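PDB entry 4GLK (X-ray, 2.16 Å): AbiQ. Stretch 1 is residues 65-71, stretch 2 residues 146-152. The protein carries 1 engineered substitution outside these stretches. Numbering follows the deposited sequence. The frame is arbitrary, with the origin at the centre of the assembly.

Stretch 1, residues 65-71: KKRSRIV
Stretch 2 146-152: GYYLKFS

No direct hydrogen bond joins the modelled atoms of these two stretches of AbiQ; a flat arginine-tyrosine stack, apolar packing and three bridging waters do the work. The guanidinium of Arg69 lies on one face of the Tyr147 ring, the two group centres 3.6 Å apart and the planes at 5°. Arg69 CZ sits 10° off the ring normal, and Arg69 NH2 is 3.5 Å from Tyr147 CE1, so the cation meets the pi cloud squarely. Arg69 reaches the ring with chi1 m (-84°), chi2 t and chi3 m (-80°), a chain bent at chi3, and Tyr147 has chi1 t with chi2 at 89°.

Stretch 1 leaves a helix that includes Lys65 and turns through a loop before Val71 enters extended conformation (phi/psi -121/133). Arg67, at -106/40, starts the turn; Ser68 and Arg69 follow at -58/-18 and -74/-16, and Ile70 at -130/-19. Arg67 O closes the turn by accepting from Ile70 N at 3.0 Å and from Val71 N at 2.9 Å. The Ser68 CA-to-CB bond points away from stretch 2, whereas those of Arg67, Arg69 and Ile70 point toward it. Stretch 2 is helical from Gly146, with phi/psi of -63/-47 at Tyr147 and -70/-44 at Tyr148, and -97/159 at Ser152. Ser152 donates twice to Tyr148 O, from Ser152 N (2.9 Å) and from its p-rotamer Ser152 OG (a very short 2.5 Å). The stretches come closest in backbone at Ile70 and Tyr148, whose CA atoms are 7.6 Å apart.

Buried Ile70 packs against both tyrosines: Ile70 CD1 lies 3.4 Å from Tyr148 CD2 and 3.8 Å from Tyr147 CE2, approaching each ring obliquely. Its chi1 of -117° lies between wells and chi2 is p (90°). An apolar side chain suits this buried place against two aromatic rings. The Tyr148 CA-to-CB bond points sideways, but chi1 m (-67°) and chi2 of 82° bring the end of the side chain nearer, with Tyr148 OH 3.2 Å from Arg69 CG. One helical turn beyond Tyr147, Phe151 (chi1 m, -90°; chi2 -65°) puts CZ over one face of the Arg67 guanidinium, 3.6 Å from Arg67 NH2. Arg67 reaches it with chi1 p, chi2 t and chi3 p, and its CB is 3.2 Å from Tyr147 OH. The contact buries 442 Å² in total.

Water supplies the polar links. Water 1 donates to Lys66 O (3.1 Å), accepts from Arg69 N (3.0 Å) and Arg69 NE (2.9 Å), and bonds Tyr147 OH (3.3 Å), tying the stacked guanidinium to its own backbone and to the phenol. Water 2 is 2.7 Å from Tyr147 OH and donates weakly to Lys66 O at 3.2 Å. Water 3 donates to Arg69 O (2.8 Å) and joins it to Tyr148 OH (3.3 Å). Tyrosine thus serves doubly, its ring packing and its hydroxyl reaching solvent bridges.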

# COMPACT_ATOMS: atom_id res chain seq x y z
N LYS A 65 8.89 -6.71 -11.69
CA LYS A 65 8.75 -8.14 -11.99
C LYS A 65 9.76 -8.93 -11.16
O LYS A 65 9.45 -10.02 -10.71
CB LYS A 65 9.00 -8.38 -13.49
CG LYS A 65 7.77 -8.76 -14.29
CD LYS A 65 8.03 -10.02 -15.14
CE LYS A 65 7.27 -10.06 -16.46
NZ LYS A 65 6.27 -11.14 -16.50
N LYS A 66 10.96 -8.36 -10.95
CA LYS A 66 12.03 -9.00 -10.19
C LYS A 66 11.71 -8.97 -8.68
O LYS A 66 12.29 -9.76 -7.92
CB LYS A 66 13.37 -8.30 -10.47
N ARG A 67 10.80 -8.08 -8.26
CA ARG A 67 10.42 -8.01 -6.86
C ARG A 67 9.01 -8.58 -6.57
O ARG A 67 8.28 -8.07 -5.72
CB ARG A 67 10.73 -6.65 -6.22
CG ARG A 67 10.23 -5.41 -6.95
CD ARG A 67 10.86 -4.14 -6.41
NE ARG A 67 12.31 -4.09 -6.62
CZ ARG A 67 13.06 -3.01 -6.38
NH1 ARG A 67 12.51 -1.89 -5.92
NH2 ARG A 67 14.37 -3.04 -6.60
N SER A 68 8.67 -9.69 -7.24
CA SER A 68 7.38 -10.38 -7.08
C SER A 68 7.08 -10.85 -5.64
O SER A 68 5.93 -11.09 -5.33
CB SER A 68 7.23 -11.52 -8.09
OG SER A 68 7.95 -12.67 -7.70
N ARG A 69 8.10 -10.96 -4.75
CA ARG A 69 7.90 -11.31 -3.33
C ARG A 69 7.30 -10.16 -2.51
O ARG A 69 6.82 -10.37 -1.39
CB ARG A 69 9.26 -11.65 -2.69
CG ARG A 69 9.70 -13.08 -2.91
CD ARG A 69 11.08 -13.30 -2.34
NE ARG A 69 12.11 -12.79 -3.23
CZ ARG A 69 13.42 -12.94 -3.04
NH1 ARG A 69 13.86 -13.57 -1.95
NH2 ARG A 69 14.29 -12.46 -3.92
N ILE A 70 7.35 -8.95 -3.05
CA ILE A 70 7.03 -7.70 -2.37
C ILE A 70 6.06 -6.79 -3.11
O ILE A 70 5.47 -5.90 -2.51
CB ILE A 70 8.44 -7.08 -2.15
CG1 ILE A 70 8.78 -6.91 -0.71
CG2 ILE A 70 8.90 -5.96 -3.07
CD1 ILE A 70 9.40 -8.03 -0.26
N VAL A 71 5.91 -6.99 -4.41
CA VAL A 71 5.04 -6.17 -5.25
C VAL A 71 4.00 -7.07 -5.91
O VAL A 71 4.36 -8.13 -6.42
CB VAL A 71 5.88 -5.42 -6.33
CG1 VAL A 71 5.00 -4.91 -7.47
CG2 VAL A 71 6.69 -4.28 -5.72
N GLY A 146 16.50 -11.62 5.31
CA GLY A 146 17.36 -10.67 4.62
C GLY A 146 16.72 -9.83 3.54
O GLY A 146 16.78 -8.61 3.61
N TYR A 147 16.11 -10.48 2.54
CA TYR A 147 15.51 -9.80 1.40
C TYR A 147 14.35 -8.88 1.81
O TYR A 147 14.29 -7.74 1.37
CB TYR A 147 15.10 -10.79 0.29
CG TYR A 147 14.45 -10.14 -0.91
CD1 TYR A 147 15.20 -9.68 -1.98
CD2 TYR A 147 13.06 -9.97 -0.97
CE1 TYR A 147 14.61 -9.07 -3.08
CE2 TYR A 147 12.46 -9.34 -2.05
CZ TYR A 147 13.23 -8.90 -3.11
OH TYR A 147 12.63 -8.28 -4.18
N TYR A 148 13.45 -9.39 2.65
CA TYR A 148 12.28 -8.65 3.10
C TYR A 148 12.61 -7.49 4.04
O TYR A 148 12.04 -6.42 3.88
CB TYR A 148 11.25 -9.59 3.72
CG TYR A 148 10.62 -10.55 2.73
CD1 TYR A 148 11.27 -11.73 2.36
CD2 TYR A 148 9.33 -10.34 2.26
CE1 TYR A 148 10.67 -12.64 1.50
CE2 TYR A 148 8.72 -11.24 1.39
CZ TYR A 148 9.40 -12.39 1.01
OH TYR A 148 8.77 -13.28 0.17
N LEU A 149 13.51 -7.72 5.02
CA LEU A 149 13.91 -6.72 6.03
C LEU A 149 14.46 -5.47 5.37
O LEU A 149 14.06 -4.37 5.74
CB LEU A 149 15.02 -7.29 6.94
CG LEU A 149 14.78 -7.42 8.44
CD1 LEU A 149 16.05 -7.88 9.11
CD2 LEU A 149 14.35 -6.09 9.08
N LYS A 150 15.37 -5.65 4.39
CA LYS A 150 16.03 -4.56 3.66
C LYS A 150 15.11 -3.71 2.77
O LYS A 150 15.39 -2.52 2.58
CB LYS A 150 17.27 -5.07 2.92
CG LYS A 150 17.00 -5.85 1.63
CD LYS A 150 18.30 -6.27 0.99
CE LYS A 150 18.10 -6.76 -0.41
NZ LYS A 150 17.83 -5.64 -1.35
N PHE A 151 14.06 -4.32 2.20
CA PHE A 151 13.10 -3.62 1.33
C PHE A 151 11.92 -3.06 2.07
O PHE A 151 11.29 -2.11 1.61
CB PHE A 151 12.57 -4.55 0.22
CG PHE A 151 13.40 -4.52 -1.04
CD1 PHE A 151 13.49 -3.36 -1.80
CD2 PHE A 151 14.12 -5.64 -1.45
CE1 PHE A 151 14.27 -3.32 -2.96
CE2 PHE A 151 14.89 -5.60 -2.62
CZ PHE A 151 14.96 -4.44 -3.36
N SER A 152 11.57 -3.65 3.18
CA SER A 152 10.37 -3.20 3.84
C SER A 152 10.54 -2.22 4.94
O SER A 152 11.64 -2.06 5.47
CB SER A 152 9.48 -4.37 4.24
OG SER A 152 10.21 -5.24 5.08
O HOH W 1 11.09 -10.95 -5.29
O HOH W 2 14.30 -7.85 -6.27
O HOH W 3 5.67 -12.80 -0.70